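DYNE7 (PDB 2XEM) is a hot-dog fold thioesterase of dynemicin biosynthesis that binds a polyene and probably hydrolyses a polyene thioester on the enediyne pathway. Local coordinates at residues H13-F19 and A77-V83; N27-Y33 and F71-S76; M85-L90 and L142-V147. All coordinates share one frame; numbering follows the deposited sequence. Where two conformers were deposited one is given.

Interaction 1: H13-F19 and A77-V83; sequences HRHVVTF and AFDEVEV
His13 and Val83 open an antiparallel strand pair of the hot-dog sheet, where strand 11-16 runs beside strand 80-91. Backbone bonds come first. His13 N donates to Val83 O, and Val83 N to His13 O at 2.7 Å; His15 N and O do the same with Val81. The ladder carries on past the regular strands: Val17 N bonds to Asp79 O and Phe78 N to Val17 O, while the CA-H of Val16 leans on Asp79 O.

The charged pair is Arg14 and Glu80, on the face that Val16 also shares. The arginine chain is extended from CG to NE. With CG anti to the backbone N (chi1 177°) and the chain extended beyond it, Glu80 puts OE1 2.9 Å from Arg14 NE. It is a salt bridge with a weak, bent hydrogen bond, the guanidinium and carboxylate planes standing 64° apart. A leucine in place of Glu80 would probably leave Arg14 NE without its carboxylate mate and the guanidinium freer to turn.

Apolar contacts are made by Val17 with Val81 and, at the loop end, by Phe19. Val17 CG2 meets Val81 CG2 at 3.9 Å, and Val17 also packs on Trp36 of helix 32-48. Near Leu24 of a neighbouring subunit, Phe19 CE1 lies 3.6 Å from Ala77 CB and 3.5 Å from Phe78 CE1, the latter atom reaching the edge of the Phe19 ring in its plane.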
# COMPACT_ATOMS: atom_id res chain seq x y z
N HIS D 13 6.12 -5.87 18.13
CA HIS D 13 6.58 -5.72 16.76
C HIS D 13 7.00 -4.29 16.54
O HIS D 13 6.17 -3.39 16.67
CB HIS D 13 5.49 -6.15 15.76
CG HIS D 13 5.80 -5.79 14.34
ND1 HIS D 13 6.76 -6.44 13.62
CD2 HIS D 13 5.27 -4.81 13.57
CE1 HIS D 13 6.79 -5.86 12.44
NE2 HIS D 13 5.89 -4.89 12.36
N ARG D 14 8.28 -4.07 16.22
CA ARG D 14 8.83 -2.74 15.99
C ARG D 14 8.61 -2.33 14.54
O ARG D 14 8.95 -3.08 13.63
CB ARG D 14 10.33 -2.76 16.33
CG ARG D 14 11.01 -1.40 16.27
CD ARG D 14 12.51 -1.59 16.44
NE ARG D 14 13.28 -0.40 16.09
CZ ARG D 14 13.73 -0.12 14.87
NH1 ARG D 14 13.44 -0.92 13.84
NH2 ARG D 14 14.45 0.98 14.65
N HIS D 15 8.06 -1.13 14.32
CA HIS D 15 7.86 -0.61 12.98
C HIS D 15 8.34 0.83 12.88
O HIS D 15 7.97 1.66 13.69
CB HIS D 15 6.38 -0.76 12.56
CG HIS D 15 6.02 0.02 11.34
ND1 HIS D 15 5.51 1.28 11.48
CD2 HIS D 15 6.16 -0.23 10.01
CE1 HIS D 15 5.37 1.78 10.28
NE2 HIS D 15 5.72 0.92 9.36
N VAL D 16 9.19 1.13 11.90
CA VAL D 16 9.60 2.52 11.63
C VAL D 16 8.68 3.06 10.52
O VAL D 16 8.59 2.45 9.45
CB VAL D 16 11.11 2.65 11.31
CG1 VAL D 16 11.49 4.09 10.94
CG2 VAL D 16 11.96 2.15 12.51
N VAL D 17 8.00 4.19 10.78
CA VAL D 17 7.10 4.81 9.81
C VAL D 17 7.88 5.30 8.58
O VAL D 17 8.89 6.04 8.72
CB VAL D 17 6.26 5.94 10.42
CG1 VAL D 17 5.35 6.60 9.36
CG2 VAL D 17 5.42 5.44 11.62
N THR D 18 7.41 4.92 7.39
CA THR D 18 8.04 5.38 6.14
C THR D 18 7.19 6.45 5.48
O THR D 18 6.00 6.56 5.79
CB THR D 18 8.39 4.18 5.24
OG1 THR D 18 7.21 3.38 5.10
CG2 THR D 18 9.50 3.29 5.82
N PHE D 19 7.78 7.22 4.56
CA PHE D 19 7.05 8.28 3.87
C PHE D 19 5.82 7.80 3.12
O PHE D 19 4.82 8.52 3.07
CB PHE D 19 7.97 9.06 2.91
CG PHE D 19 8.64 10.24 3.55
CD1 PHE D 19 9.49 10.08 4.65
CD2 PHE D 19 8.48 11.52 3.02
CE1 PHE D 19 10.14 11.18 5.22
CE2 PHE D 19 9.13 12.62 3.60
CZ PHE D 19 9.93 12.45 4.71
N ALA D 77 6.37 10.36 9.80
CA ALA D 77 7.52 9.70 9.18
C ALA D 77 8.73 9.65 10.13
O ALA D 77 9.04 10.64 10.81
CB ALA D 77 7.92 10.44 7.92
N PHE D 78 9.40 8.48 10.16
CA PHE D 78 10.58 8.17 10.98
C PHE D 78 10.27 7.82 12.42
O PHE D 78 11.19 7.46 13.15
CB PHE D 78 11.66 9.28 10.95
CG PHE D 78 12.24 9.69 9.62
CD1 PHE D 78 11.88 10.89 9.03
CD2 PHE D 78 13.23 8.92 9.00
CE1 PHE D 78 12.45 11.29 7.82
CE2 PHE D 78 13.81 9.32 7.79
CZ PHE D 78 13.40 10.50 7.20
N ASP D 79 8.98 7.93 12.86
CA ASP D 79 8.58 7.48 14.20
C ASP D 79 8.87 6.00 14.33
O ASP D 79 8.62 5.22 13.40
CB ASP D 79 7.08 7.71 14.47
CG ASP D 79 6.64 9.13 14.77
OD1 ASP D 79 7.52 10.01 14.93
OD2 ASP D 79 5.42 9.36 14.88
N GLU D 80 9.44 5.62 15.47
CA GLU D 80 9.59 4.22 15.81
C GLU D 80 8.38 3.82 16.66
O GLU D 80 8.16 4.36 17.75
CB GLU D 80 10.92 3.97 16.54
CG GLU D 80 11.10 2.53 16.99
CD GLU D 80 12.35 2.31 17.84
OE1 GLU D 80 12.51 1.18 18.36
OE2 GLU D 80 13.14 3.27 18.03
N VAL D 81 7.55 2.92 16.12
CA VAL D 81 6.29 2.52 16.73
C VAL D 81 6.42 1.09 17.19
O VAL D 81 6.83 0.24 16.40
CB VAL D 81 5.06 2.72 15.79
CG1 VAL D 81 3.75 2.29 16.48
CG2 VAL D 81 4.98 4.16 15.28
N GLU D 82 6.10 0.83 18.46
CA GLU D 82 5.95 -0.54 18.93
C GLU D 82 4.50 -0.96 18.81
O GLU D 82 3.61 -0.32 19.37
CB GLU D 82 6.41 -0.67 20.36
CG GLU D 82 7.90 -0.57 20.50
CD GLU D 82 8.38 -0.84 21.91
OE1 GLU D 82 7.54 -1.03 22.82
OE2 GLU D 82 9.61 -0.83 22.09
N VAL D 83 4.25 -1.99 17.99
CA VAL D 83 2.93 -2.59 17.85
C VAL D 83 2.91 -3.74 18.87
O VAL D 83 3.52 -4.78 18.65
CB VAL D 83 2.64 -3.05 16.39
CG1 VAL D 83 1.20 -3.59 16.28
CG2 VAL D 83 2.85 -1.89 15.40

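Interaction 2: N27-Y33 and F71-S76; sequences NVYFAHY and FYAEGS
Val28 N donates to Gly75 O at 3.0 Å, a direct backbone hydrogen bond between 27-33 and 71-76, with the donor above the carbonyl plane. The same oxygen also receives the CA-H of Asn27. Segment 27-33 makes a type I turn from Tyr29 to His32 as it leads toward helix 32-48, and the contact joins this lead-in to the loop between strands 60-71 and 80-91 of the hot-dog fold.

Phe71 carries the side-chain contact. One edge of its ring points at the face of Tyr33, planes 83° apart, in an edge-to-face pair; CE1 does the touching, 3.6 Å from Tyr33 CD2 and offset toward the rim of that face. Phe30 CB sits over a face of Phe71 in a CH-pi contact, 3.7 Å from CZ. Phe30 CG lies between its own backbone N and carbonyl carbon (chi1 79°), and the ring leads away from Phe71; the side chain of Phe30 is about 6 Å from the bound polyene. Phe30 and Phe71 also pack on a neighbouring subunit.

Val28 CG2 packs 3.6 Å from Gly75 C. Water 1 donates to Val28 O, accepts from Gly75 N and bonds to Tyr33 OH at 2.8 Å; water 2 links that hydroxyl to Ala73 O. The tyrosine thus presents a face to Phe71 and a hydroxyl to the waters, which satisfy backbone groups of both segments.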
# COMPACT_ATOMS: atom_id res chain seq x y z
N ASN D 27 0.47 13.27 8.53
CA ASN D 27 0.45 12.15 9.49
C ASN D 27 0.37 10.79 8.79
O ASN D 27 0.25 10.73 7.56
CB ASN D 27 -0.74 12.29 10.48
CG ASN D 27 -2.08 12.60 9.86
OD1 ASN D 27 -2.62 13.67 10.09
ND2 ASN D 27 -2.63 11.73 9.03
N VAL D 28 0.42 9.70 9.57
CA VAL D 28 0.23 8.34 9.07
C VAL D 28 -1.24 8.18 8.66
O VAL D 28 -2.14 8.42 9.47
CB VAL D 28 0.66 7.24 10.09
CG1 VAL D 28 0.39 5.84 9.54
CG2 VAL D 28 2.14 7.40 10.45
N TYR D 29 -1.47 7.82 7.39
CA TYR D 29 -2.81 7.53 6.90
C TYR D 29 -3.43 6.38 7.72
O TYR D 29 -2.76 5.36 7.94
CB TYR D 29 -2.78 7.21 5.40
CG TYR D 29 -4.17 7.18 4.81
CD1 TYR D 29 -4.82 5.96 4.57
CD2 TYR D 29 -4.87 8.36 4.56
CE1 TYR D 29 -6.11 5.93 4.06
CE2 TYR D 29 -6.17 8.33 4.08
CZ TYR D 29 -6.77 7.13 3.79
OH TYR D 29 -8.01 7.14 3.22
N PHE D 30 -4.71 6.53 8.16
CA PHE D 30 -5.30 5.64 9.18
C PHE D 30 -5.22 4.14 8.83
O PHE D 30 -4.99 3.32 9.72
CB PHE D 30 -6.77 6.05 9.51
CG PHE D 30 -7.76 5.57 8.45
CD1 PHE D 30 -8.46 4.38 8.62
CD2 PHE D 30 -7.98 6.32 7.29
CE1 PHE D 30 -9.35 3.92 7.64
CE2 PHE D 30 -8.88 5.87 6.32
CZ PHE D 30 -9.57 4.68 6.50
N ALA D 31 -5.41 3.79 7.54
CA ALA D 31 -5.50 2.38 7.13
C ALA D 31 -4.18 1.58 7.34
O ALA D 31 -4.23 0.36 7.48
CB ALA D 31 -5.94 2.28 5.68
N HIS D 32 -3.01 2.27 7.36
CA HIS D 32 -1.72 1.64 7.67
C HIS D 32 -1.65 0.96 9.01
O HIS D 32 -0.98 -0.07 9.14
CB HIS D 32 -0.52 2.59 7.41
CG HIS D 32 -0.49 3.06 5.98
ND1 HIS D 32 -0.35 2.17 4.93
CD2 HIS D 32 -0.65 4.30 5.48
CE1 HIS D 32 -0.40 2.89 3.83
NE2 HIS D 32 -0.60 4.18 4.11
N TYR D 33 -2.35 1.49 10.02
CA TYR D 33 -2.41 0.89 11.35
C TYR D 33 -2.98 -0.54 11.30
O TYR D 33 -2.58 -1.39 12.11
CB TYR D 33 -3.25 1.76 12.29
CG TYR D 33 -2.58 3.06 12.68
CD1 TYR D 33 -2.00 3.22 13.94
CD2 TYR D 33 -2.57 4.16 11.81
CE1 TYR D 33 -1.46 4.44 14.33
CE2 TYR D 33 -2.01 5.38 12.18
CZ TYR D 33 -1.46 5.52 13.45
OH TYR D 33 -0.93 6.72 13.82
N PHE D 71 -7.99 5.74 17.25
CA PHE D 71 -6.82 6.62 17.00
C PHE D 71 -6.80 7.76 18.01
O PHE D 71 -7.84 8.40 18.24
CB PHE D 71 -6.85 7.16 15.55
CG PHE D 71 -6.97 6.06 14.51
CD1 PHE D 71 -5.84 5.40 14.03
CD2 PHE D 71 -8.23 5.65 14.05
CE1 PHE D 71 -5.95 4.38 13.09
CE2 PHE D 71 -8.34 4.62 13.09
CZ PHE D 71 -7.19 4.00 12.61
N TYR D 72 -5.64 8.01 18.64
CA TYR D 72 -5.54 8.98 19.74
C TYR D 72 -4.60 10.14 19.44
O TYR D 72 -4.89 11.28 19.79
CB TYR D 72 -5.15 8.30 21.08
CG TYR D 72 -6.01 7.12 21.46
CD1 TYR D 72 -7.41 7.23 21.53
CD2 TYR D 72 -5.45 5.89 21.77
CE1 TYR D 72 -8.21 6.13 21.89
CE2 TYR D 72 -6.23 4.80 22.14
CZ TYR D 72 -7.61 4.92 22.19
OH TYR D 72 -8.36 3.83 22.56
N ALA D 73 -3.46 9.86 18.83
CA ALA D 73 -2.45 10.87 18.51
C ALA D 73 -1.83 10.53 17.17
O ALA D 73 -1.69 9.35 16.85
CB ALA D 73 -1.39 10.92 19.61
N GLU D 74 -1.43 11.55 16.41
CA GLU D 74 -0.85 11.38 15.08
C GLU D 74 0.56 10.75 15.10
O GLU D 74 1.38 11.07 15.96
CB GLU D 74 -0.85 12.73 14.34
CG GLU D 74 -2.25 13.12 13.89
CD GLU D 74 -2.46 14.56 13.48
OE1 GLU D 74 -3.53 15.12 13.82
OE2 GLU D 74 -1.58 15.13 12.79
N GLY D 75 0.78 9.83 14.16
CA GLY D 75 2.11 9.31 13.85
C GLY D 75 2.73 10.11 12.71
O GLY D 75 2.02 10.74 11.93
N SER D 76 4.05 10.13 12.63
CA SER D 76 4.80 10.89 11.64
C SER D 76 5.89 10.01 11.01
O SER D 76 6.30 9.03 11.63
CB SER D 76 5.48 12.10 12.30
OG SER D 76 4.53 13.00 12.85
O HOH W 1 -1.50 9.00 12.37
O HOH W 2 -3.29 7.62 15.58

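Interaction 3: M85-L90 and L142-V147; sequences MMLDRL and LSRYAV
Val147 N gives the shortest direct polar bond, 2.8 Å to Leu87 O, nearly straight at 171°. The return bond, Leu87 N to Tyr145 O at 2.9 Å, is more bent, its donor standing above the carbonyl plane. Together they frame a single bridge between Leu87 and Ala146, and Ala146 CA adds a C-H contact to Leu87 O. One residue further along, water 3 donates to both Asp88 O and Val147 O.

Leu87 takes the middle of the packing. With CG turned opposite its backbone N (chi1 175°), the side chain crosses Leu142 at about a right angle, CB lying 3.6 Å from Leu142 O and CD2 4.0 Å from Leu142 CB. Leu142 extends the apolar patch with CD1, which touches Leu90 CD1 at 3.8 Å, and it also packs on Phe44 of helix 32-48.

Val147 CG2 is placed between two neighbours of Leu87. It lies 3.7 Å from Met86 CB, and 3.4 Å from Asp88 OD1, whose hydrogen-bond partner is Ser98 OG. The Met86 chain bends at its end (chi3 78°), bringing the CE methyl beside Tyr145 O.

A type I turn from Ser143 to Ala146 follows on helix 136-143, and the tail after it meets strand 80-91 just where Asp88 and Arg89 form a classic beta bulge opposite Ala96. The C-terminal segment is thereby joined to the hot-dog sheet by one beta bridge and a leucine cluster.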
# COMPACT_ATOMS: atom_id res chain seq x y z
N MET D 85 1.20 -6.57 20.91
CA MET D 85 0.09 -7.51 20.74
C MET D 85 -0.18 -8.34 21.99
O MET D 85 0.75 -8.85 22.63
CB MET D 85 0.35 -8.42 19.54
CG MET D 85 -0.86 -9.25 19.14
SD MET D 85 -0.50 -10.24 17.68
CE MET D 85 0.66 -11.48 18.43
N MET D 86 -1.46 -8.53 22.31
CA MET D 86 -1.89 -9.44 23.37
C MET D 86 -3.01 -10.34 22.90
O MET D 86 -3.81 -9.94 22.06
CB MET D 86 -2.35 -8.64 24.59
CG MET D 86 -1.21 -7.90 25.24
SD MET D 86 -1.45 -7.43 26.91
CE MET D 86 -1.15 -9.02 27.74
N LEU D 87 -3.07 -11.56 23.45
CA LEU D 87 -4.21 -12.45 23.25
C LEU D 87 -5.38 -12.01 24.13
O LEU D 87 -5.25 -11.95 25.35
CB LEU D 87 -3.83 -13.92 23.52
CG LEU D 87 -4.96 -14.96 23.45
CD1 LEU D 87 -5.38 -15.18 22.04
CD2 LEU D 87 -4.53 -16.28 24.11
N ASP D 88 -6.53 -11.70 23.50
CA ASP D 88 -7.78 -11.43 24.23
C ASP D 88 -8.52 -12.69 24.58
O ASP D 88 -8.95 -12.85 25.72
CB ASP D 88 -8.70 -10.50 23.44
CG ASP D 88 -8.19 -9.10 23.34
OD1 ASP D 88 -7.24 -8.75 24.08
OD2 ASP D 88 -8.76 -8.33 22.55
N ARG D 89 -8.70 -13.56 23.59
CA ARG D 89 -9.36 -14.85 23.80
C ARG D 89 -9.15 -15.79 22.63
O ARG D 89 -8.96 -15.35 21.49
CB ARG D 89 -10.85 -14.70 24.19
CG ARG D 89 -11.71 -13.98 23.17
CD ARG D 89 -12.83 -13.19 23.82
NE ARG D 89 -12.56 -11.75 23.79
CZ ARG D 89 -12.83 -10.95 22.76
NH1 ARG D 89 -13.37 -11.44 21.65
NH2 ARG D 89 -12.55 -9.65 22.83
N LEU D 90 -9.15 -17.07 22.95
CA LEU D 90 -9.07 -18.17 22.01
C LEU D 90 -10.37 -18.89 22.18
O LEU D 90 -10.66 -19.37 23.28
CB LEU D 90 -7.88 -19.06 22.36
CG LEU D 90 -7.21 -19.68 21.16
CD1 LEU D 90 -5.87 -18.99 20.87
CD2 LEU D 90 -7.06 -21.20 21.34
N LEU D 142 0.53 -18.00 21.79
CA LEU D 142 -0.39 -16.89 22.17
C LEU D 142 -0.71 -16.85 23.66
O LEU D 142 -0.85 -15.77 24.20
CB LEU D 142 -1.69 -16.96 21.39
CG LEU D 142 -1.67 -16.65 19.91
CD1 LEU D 142 -2.92 -17.19 19.29
CD2 LEU D 142 -1.52 -15.13 19.63
N SER D 143 -0.82 -18.03 24.32
CA SER D 143 -1.18 -18.08 25.74
C SER D 143 -0.15 -17.41 26.65
O SER D 143 -0.50 -17.00 27.74
CB SER D 143 -1.48 -19.51 26.17
OG SER D 143 -2.61 -19.95 25.43
N ARG D 144 1.07 -17.22 26.18
CA ARG D 144 2.11 -16.49 26.93
C ARG D 144 1.83 -14.99 27.01
O ARG D 144 2.42 -14.31 27.85
CB ARG D 144 3.50 -16.76 26.35
CG ARG D 144 3.89 -18.24 26.39
CD ARG D 144 5.39 -18.49 26.27
NE ARG D 144 5.94 -17.99 25.00
CZ ARG D 144 6.07 -18.71 23.89
NH1 ARG D 144 5.69 -19.98 23.87
NH2 ARG D 144 6.58 -18.16 22.80
N TYR D 145 0.93 -14.48 26.14
CA TYR D 145 0.57 -13.06 26.09
C TYR D 145 -0.92 -12.83 26.37
O TYR D 145 -1.49 -11.87 25.85
CB TYR D 145 0.97 -12.46 24.71
CG TYR D 145 2.43 -12.66 24.39
CD1 TYR D 145 3.41 -11.81 24.90
CD2 TYR D 145 2.85 -13.76 23.66
CE1 TYR D 145 4.76 -12.00 24.62
CE2 TYR D 145 4.21 -13.97 23.39
CZ TYR D 145 5.15 -13.09 23.86
OH TYR D 145 6.47 -13.31 23.56
N ALA D 146 -1.54 -13.73 27.14
CA ALA D 146 -2.96 -13.62 27.51
C ALA D 146 -3.27 -12.39 28.37
O ALA D 146 -2.60 -12.12 29.38
CB ALA D 146 -3.46 -14.89 28.19
N VAL D 147 -4.31 -11.66 27.96
CA VAL D 147 -4.93 -10.59 28.76
C VAL D 147 -5.51 -11.25 30.01
O VAL D 147 -6.09 -12.32 29.90
CB VAL D 147 -5.99 -9.82 27.90
CG1 VAL D 147 -6.92 -8.96 28.76
CG2 VAL D 147 -5.30 -8.98 26.83
O HOH W 3 -6.78 -13.91 27.82

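Strand 80-91 is shared by interactions 1 and 3: interaction 1 uses its beginning, beside strand 11-16, and interaction 3 its later half, where the C-terminal segment arrives. Their centres are 23 Å apart, on opposite sides of the chain's centre. Interaction 2 lies about 11 Å from interaction 1, centre to centre, and the two touch, Val17 CG1 meeting Val28 CG2 at 3.5 Å. Along the chain, both of its segments fall between those of interaction 1; interaction 3 follows afterwards. Interactions 1 and 2 thus flank the approach to helix 32-48, on the side of the polyene and subunit interfaces, whereas interaction 3 joins the C-terminal segment to the same sheet as interaction 1, with no other chain touching it.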